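Local coordinates for protein cytosine deaminase (Klebsiella pneumoniae, PDB 4R85) that deaminates 5-methylcytosine and probably cytosine hydrolytically, with an iron(II) ion bound in its amidohydrolase-fold active site, at residues N302-I310 with G320-L330. Residues are numbered along the deposited sequence; the frame is centred on the assembly and turned at random.
With FE2 (Fe (II) ion), chain H; 17E (5-methylcytosine), chain G.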
ATOM      1  N   ASN A 302       2.571   8.770 -21.838  1.00 11.93           N
ATOM      2  CA  ASN A 302       2.636   9.362 -20.507  1.00 12.82           C
ATOM      3  C   ASN A 302       1.531   8.840 -19.594  1.00 13.96           C
ATOM      4  O   ASN A 302       0.353   8.989 -19.904  1.00 15.35           O
ATOM      5  CB  ASN A 302       2.525  10.876 -20.585  1.00 17.20           C
ATOM      6  CG  ASN A 302       2.868  11.543 -19.270  1.00 15.91           C
ATOM      7  OD1 ASN A 302       3.916  11.273 -18.687  1.00 14.74           O
ATOM      8  ND2 ASN A 302       1.979  12.398 -18.786  1.00 14.55           N
ATOM      9  N   VAL A 303       1.917   8.254 -18.464  1.00 11.10           N
ATOM     10  CA  VAL A 303       0.942   7.742 -17.491  1.00 13.43           C
ATOM     11  C   VAL A 303       1.388   8.155 -16.083  1.00 12.18           C
ATOM     12  O   VAL A 303       2.581   8.329 -15.827  1.00 14.07           O
ATOM     13  CB  VAL A 303       0.769   6.195 -17.622  1.00 10.75           C
ATOM     14  CG1 VAL A 303       2.094   5.476 -17.377  1.00 13.96           C
ATOM     15  CG2 VAL A 303      -0.327   5.655 -16.691  1.00 10.38           C
ATOM     16  N   CYS A 304       0.438   8.363 -15.181  1.00 10.32           N
ATOM     17  CA  CYS A 304       0.794   8.729 -13.817  1.00 13.20           C
ATOM     18  C   CYS A 304      -0.229   8.203 -12.811  1.00 14.78           C
ATOM     19  O   CYS A 304      -1.248   7.649 -13.209  1.00 14.05           O
ATOM     20  CB  CYS A 304       0.957  10.243 -13.705  1.00 13.72           C
ATOM     21  SG  CYS A 304      -0.561  11.144 -14.055  1.00 18.60           S
ATOM     22  N   PHE A 305       0.059   8.359 -11.519  1.00 11.95           N
ATOM     23  CA  PHE A 305      -0.808   7.835 -10.455  1.00  9.79           C
ATOM     24  C   PHE A 305      -1.501   8.946  -9.679  1.00 14.55           C
ATOM     25  O   PHE A 305      -0.953  10.039  -9.521  1.00 15.51           O
ATOM     26  CB  PHE A 305      -0.005   6.999  -9.461  1.00 12.27           C
ATOM     27  CG  PHE A 305       0.501   5.700 -10.010  1.00 13.39           C
ATOM     28  CD1 PHE A 305      -0.369   4.797 -10.606  1.00 11.41           C
ATOM     29  CD2 PHE A 305       1.855   5.373  -9.926  1.00 16.95           C
ATOM     30  CE1 PHE A 305       0.092   3.588 -11.113  1.00 12.27           C
ATOM     31  CE2 PHE A 305       2.328   4.159 -10.426  1.00 15.52           C
ATOM     32  CZ  PHE A 305       1.443   3.270 -11.025  1.00 12.14           C
ATOM     33  N   ALA A 306      -2.697   8.654  -9.168  1.00 12.22           N
ATOM     34  CA  ALA A 306      -3.457   9.647  -8.429  1.00 12.25           C
ATOM     35  C   ALA A 306      -4.246   9.004  -7.293  1.00 13.70           C
ATOM     36  O   ALA A 306      -4.525   7.808  -7.317  1.00 13.68           O
ATOM     37  CB  ALA A 306      -4.405  10.380  -9.364  1.00 14.40           C
ATOM     38  N   GLN A 307      -4.612   9.811  -6.305  1.00 16.97           N
ATOM     39  CA  GLN A 307      -5.371   9.320  -5.155  1.00 15.84           C
ATOM     40  C   GLN A 307      -6.861   9.101  -5.422  1.00 15.95           C
ATOM     41  O   GLN A 307      -7.440   8.170  -4.879  1.00 14.49           O
ATOM     42  CB  GLN A 307      -5.176  10.245  -3.943  1.00 21.32           C
ATOM     43  CG  GLN A 307      -3.729  10.253  -3.448  1.00 22.95           C
ATOM     44  CD  GLN A 307      -3.456  11.301  -2.396  1.00 30.82           C
ATOM     45  OE1 GLN A 307      -3.833  11.142  -1.237  1.00 33.34           O
ATOM     46  NE2 GLN A 307      -2.788  12.373  -2.790  1.00 24.60           N
ATOM     47  N   ASP A 308      -7.465   9.967  -6.238  1.00 13.09           N
ATOM     48  CA  ASP A 308      -8.895   9.891  -6.580  1.00 13.73           C
ATOM     49  C   ASP A 308      -9.808  10.340  -5.430  1.00 15.11           C
ATOM     50  O   ASP A 308     -10.526  11.340  -5.539  1.00 16.33           O
ATOM     51  CB  ASP A 308      -9.278   8.470  -7.052  1.00 19.91           C
ATOM     52  CG  ASP A 308     -10.564   8.444  -7.836  1.00 19.52           C
ATOM     53  OD1 ASP A 308     -11.294   7.429  -7.810  1.00 19.67           O
ATOM     54  OD2 ASP A 308     -10.845   9.451  -8.490  1.00 17.26           O
ATOM     55  N   SER A 309      -9.774   9.602  -4.330  1.00 14.92           N
ATOM     56  CA  SER A 309     -10.689   9.846  -3.222  1.00 19.73           C
ATOM     57  C   SER A 309      -9.991   9.954  -1.884  1.00 15.58           C
ATOM     58  O   SER A 309      -9.046   9.232  -1.611  1.00 14.75           O
ATOM     59  CB  SER A 309     -11.684   8.693  -3.114  1.00 17.32           C
ATOM     60  OG  SER A 309     -12.593   8.706  -4.190  1.00 16.84           O
ATOM     61  N   ILE A 310     -10.496  10.837  -1.034  1.00 13.23           N
ATOM     62  CA  ILE A 310     -10.147  10.813   0.373  1.00 13.21           C
ATOM     63  C   ILE A 310     -11.427  10.830   1.210  1.00 18.61           C
ATOM     64  O   ILE A 310     -12.152  11.830   1.242  1.00 14.74           O
ATOM     65  CB  ILE A 310      -9.202  11.971   0.743  1.00 15.53           C
ATOM     66  CG1 ILE A 310      -7.851  11.777   0.027  1.00 17.65           C
ATOM     67  CG2 ILE A 310      -9.008  12.039   2.252  1.00 17.47           C
ATOM     68  CD1 ILE A 310      -6.776  12.808   0.379  1.00 19.56           C
ATOM     69  N   GLY A 320      -3.820  11.910   1.972  1.00 16.13           N
ATOM     70  CA  GLY A 320      -3.123  12.940   1.217  1.00 20.68           C
ATOM     71  C   GLY A 320      -1.751  12.529   0.695  1.00 19.71           C
ATOM     72  O   GLY A 320      -1.130  13.277  -0.067  1.00 19.96           O
ATOM     73  N   ASN A 321      -1.277  11.349   1.093  1.00 16.69           N
ATOM     74  CA  ASN A 321       0.106  10.930   0.788  1.00 19.41           C
ATOM     75  C   ASN A 321       0.235  10.160  -0.530  1.00 16.82           C
ATOM     76  O   ASN A 321      -0.083   8.973  -0.596  1.00 13.10           O
ATOM     77  CB  ASN A 321       0.675  10.094   1.940  1.00 17.05           C
ATOM     78  CG  ASN A 321       2.139   9.713   1.732  1.00 20.77           C
ATOM     79  OD1 ASN A 321       2.837  10.293   0.899  1.00 16.78           O
ATOM     80  ND2 ASN A 321       2.610   8.743   2.505  1.00 21.94           N
ATOM     81  N   ILE A 322       0.709  10.840  -1.572  1.00 15.43           N
ATOM     82  CA  ILE A 322       0.827  10.224  -2.898  1.00 15.29           C
ATOM     83  C   ILE A 322       1.867   9.089  -2.947  1.00 16.16           C
ATOM     84  O   ILE A 322       1.807   8.212  -3.822  1.00 15.43           O
ATOM     85  CB  ILE A 322       1.129  11.286  -3.995  1.00 24.22           C
ATOM     86  CG1 ILE A 322       0.802  10.740  -5.393  1.00 21.86           C
ATOM     87  CG2 ILE A 322       2.578  11.741  -3.920  1.00 23.85           C
ATOM     88  CD1 ILE A 322      -0.557  11.155  -5.917  1.00 24.54           C
ATOM     89  N   LEU A 323       2.807   9.081  -2.006  1.00 17.66           N
ATOM     90  CA  LEU A 323       3.801   7.999  -1.972  1.00 15.91           C
ATOM     91  C   LEU A 323       3.153   6.658  -1.628  1.00 19.61           C
ATOM     92  O   LEU A 323       3.650   5.598  -2.015  1.00 18.22           O
ATOM     93  CB  LEU A 323       4.928   8.311  -0.989  1.00 17.21           C
ATOM     94  CG  LEU A 323       5.887   9.418  -1.440  1.00 22.51           C
ATOM     95  CD1 LEU A 323       7.049   9.561  -0.465  1.00 20.98           C
ATOM     96  CD2 LEU A 323       6.386   9.149  -2.857  1.00 19.62           C
ATOM     97  N   ARG A 324       2.042   6.702  -0.897  1.00 17.83           N
ATOM     98  CA  ARG A 324       1.329   5.479  -0.573  1.00 13.08           C
ATOM     99  C   ARG A 324       0.706   4.926  -1.856  1.00 12.32           C
ATOM    100  O   ARG A 324       0.711   3.717  -2.086  1.00 13.21           O
ATOM    101  CB  ARG A 324       0.246   5.743   0.491  1.00 17.87           C
ATOM    102  CG  ARG A 324      -0.338   4.480   1.116  1.00 22.74           C
ATOM    103  CD  ARG A 324      -1.451   4.800   2.142  1.00 28.11           C
ATOM    104  NE  ARG A 324      -2.524   5.565   1.514  1.00 28.71           N
ATOM    105  CZ  ARG A 324      -3.653   5.042   1.049  1.00 23.00           C
ATOM    106  NH1 ARG A 324      -3.890   3.739   1.165  1.00 19.81           N
ATOM    107  NH2 ARG A 324      -4.552   5.826   0.468  1.00 19.98           N
ATOM    108  N   ILE A 325       0.171   5.826  -2.682  1.00 11.14           N
ATOM    109  CA  ILE A 325      -0.429   5.466  -3.969  1.00 15.20           C
ATOM    110  C   ILE A 325       0.608   4.903  -4.932  1.00 17.97           C
ATOM    111  O   ILE A 325       0.370   3.900  -5.625  1.00 15.84           O
ATOM    112  CB  ILE A 325      -1.062   6.700  -4.643  1.00 19.68           C
ATOM    113  CG1 ILE A 325      -2.105   7.344  -3.735  1.00 23.58           C
ATOM    114  CG2 ILE A 325      -1.646   6.353  -6.009  1.00 20.18           C
ATOM    115  CD1 ILE A 325      -2.940   6.399  -2.916  1.00 18.84           C
ATOM    116  N   LEU A 326       1.758   5.567  -4.985  1.00 12.27           N
ATOM    117  CA  LEU A 326       2.862   5.098  -5.799  1.00 12.15           C
ATOM    118  C   LEU A 326       3.224   3.675  -5.413  1.00 12.22           C
ATOM    119  O   LEU A 326       3.357   2.821  -6.272  1.00 15.01           O
ATOM    120  CB  LEU A 326       4.076   6.025  -5.650  1.00 11.34           C
ATOM    121  CG  LEU A 326       5.350   5.606  -6.394  1.00 14.08           C
ATOM    122  CD1 LEU A 326       5.080   5.504  -7.888  1.00 15.28           C
ATOM    123  CD2 LEU A 326       6.486   6.599  -6.114  1.00 15.98           C
ATOM    124  N   ASP A 327       3.378   3.421  -4.116  1.00 11.66           N
ATOM    125  CA  ASP A 327       3.698   2.080  -3.636  1.00 13.74           C
ATOM    126  C   ASP A 327       2.675   1.056  -4.162  1.00 13.37           C
ATOM    127  O   ASP A 327       3.038   0.021  -4.753  1.00 12.04           O
ATOM    128  CB  ASP A 327       3.705   2.089  -2.107  1.00 19.68           C
ATOM    129  CG  ASP A 327       4.222   0.796  -1.506  1.00 25.95           C
ATOM    130  OD1 ASP A 327       3.572   0.282  -0.565  1.00 26.36           O
ATOM    131  OD2 ASP A 327       5.289   0.312  -1.943  1.00 24.56           O
ATOM    132  N   ALA A 328       1.398   1.371  -3.970  1.00 11.62           N
ATOM    133  CA  ALA A 328       0.306   0.507  -4.406  1.00 13.89           C
ATOM    134  C   ALA A 328       0.377   0.239  -5.903  1.00 14.33           C
ATOM    135  O   ALA A 328       0.247  -0.898  -6.350  1.00 13.88           O
ATOM    136  CB  ALA A 328      -1.035   1.150  -4.060  1.00 15.74           C
ATOM    137  N   GLY A 329       0.579   1.305  -6.665  1.00 12.93           N
ATOM    138  CA  GLY A 329       0.625   1.216  -8.109  1.00 12.20           C
ATOM    139  C   GLY A 329       1.751   0.330  -8.585  1.00 15.55           C
ATOM    140  O   GLY A 329       1.554  -0.514  -9.452  1.00 12.22           O
ATOM    141  N   LEU A 330       2.940   0.512  -8.017  1.00 12.28           N
ATOM    142  CA  LEU A 330       4.083  -0.302  -8.420  1.00 13.28           C
ATOM    143  C   LEU A 330       3.857  -1.796  -8.166  1.00 12.17           C
ATOM    144  O   LEU A 330       4.305  -2.642  -8.955  1.00 11.72           O
ATOM    145  CB  LEU A 330       5.360   0.173  -7.722  1.00 13.01           C
ATOM    146  CG  LEU A 330       5.805   1.610  -8.002  1.00 12.96           C
ATOM    147  CD1 LEU A 330       7.080   1.908  -7.221  1.00 16.36           C
ATOM    148  CD2 LEU A 330       6.039   1.837  -9.489  1.00 16.12           C
TER
HETATM  149 FE   FE2 H 502     -12.156   9.817 -10.366  1.00 19.40          FE
HETATM  150  N1  17E G 501     -17.138   9.107  -9.384  1.00 12.92           N
HETATM  151  C2  17E G 501     -16.752   8.244 -10.324  1.00 13.67           C
HETATM  152  O2  17E G 501     -17.534   8.065 -11.436  1.00 13.81           O
HETATM  153  N3  17E G 501     -15.615   7.550 -10.213  1.00 15.01           N
HETATM  154  C4  17E G 501     -14.829   7.702  -9.134  1.00 19.47           C
HETATM  155  N4  17E G 501     -13.617   6.953  -9.026  1.00 20.70           N
HETATM  156  C5  17E G 501     -15.191   8.596  -8.124  1.00 13.49           C
HETATM  157  C6  17E G 501     -16.380   9.301  -8.285  1.00 14.79           C
HETATM  158  CM5 17E G 501     -14.325   8.780  -6.919  1.00 14.00           C
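F305 lays one face of its ring over G329, whose CA stands 4.1 Å from the ring centroid in a CH-pi contact; the missing side chain there lets the ring come this close to the helix. L326 meets the ring's edge, CD1 lying 3.8 Å from F305 CD2, and I325 packs CG2 against F305 CB and A306 O. The other branch of I325 crosses the Q307 side chain at about a right angle, CG1 lying 3.3 Å from Q307 CG. From there the extended Q307 chain (chi2 171°) carries its amide to the turn just before the helix, where NE2 gives a weak hydrogen bond to G320 O (3.3 Å). N321 caps the helix, OD1 accepting from L323 N with the donor well above the carbonyl plane. Just past Q307 the chain turns into the active site: D308 OD2 binds the iron at 2.3 Å, beside H56, H58, H209 and H241, and OD1 accepts from 5-methylcytosine N4 (2.7 Å). The contact thus joins the eighth strand of the amidohydrolase barrel to the helix that follows it, with strand 266-269 alongside 303-305, I322 reaching strand 47-57, and helix 271-277 touching F305 and I325.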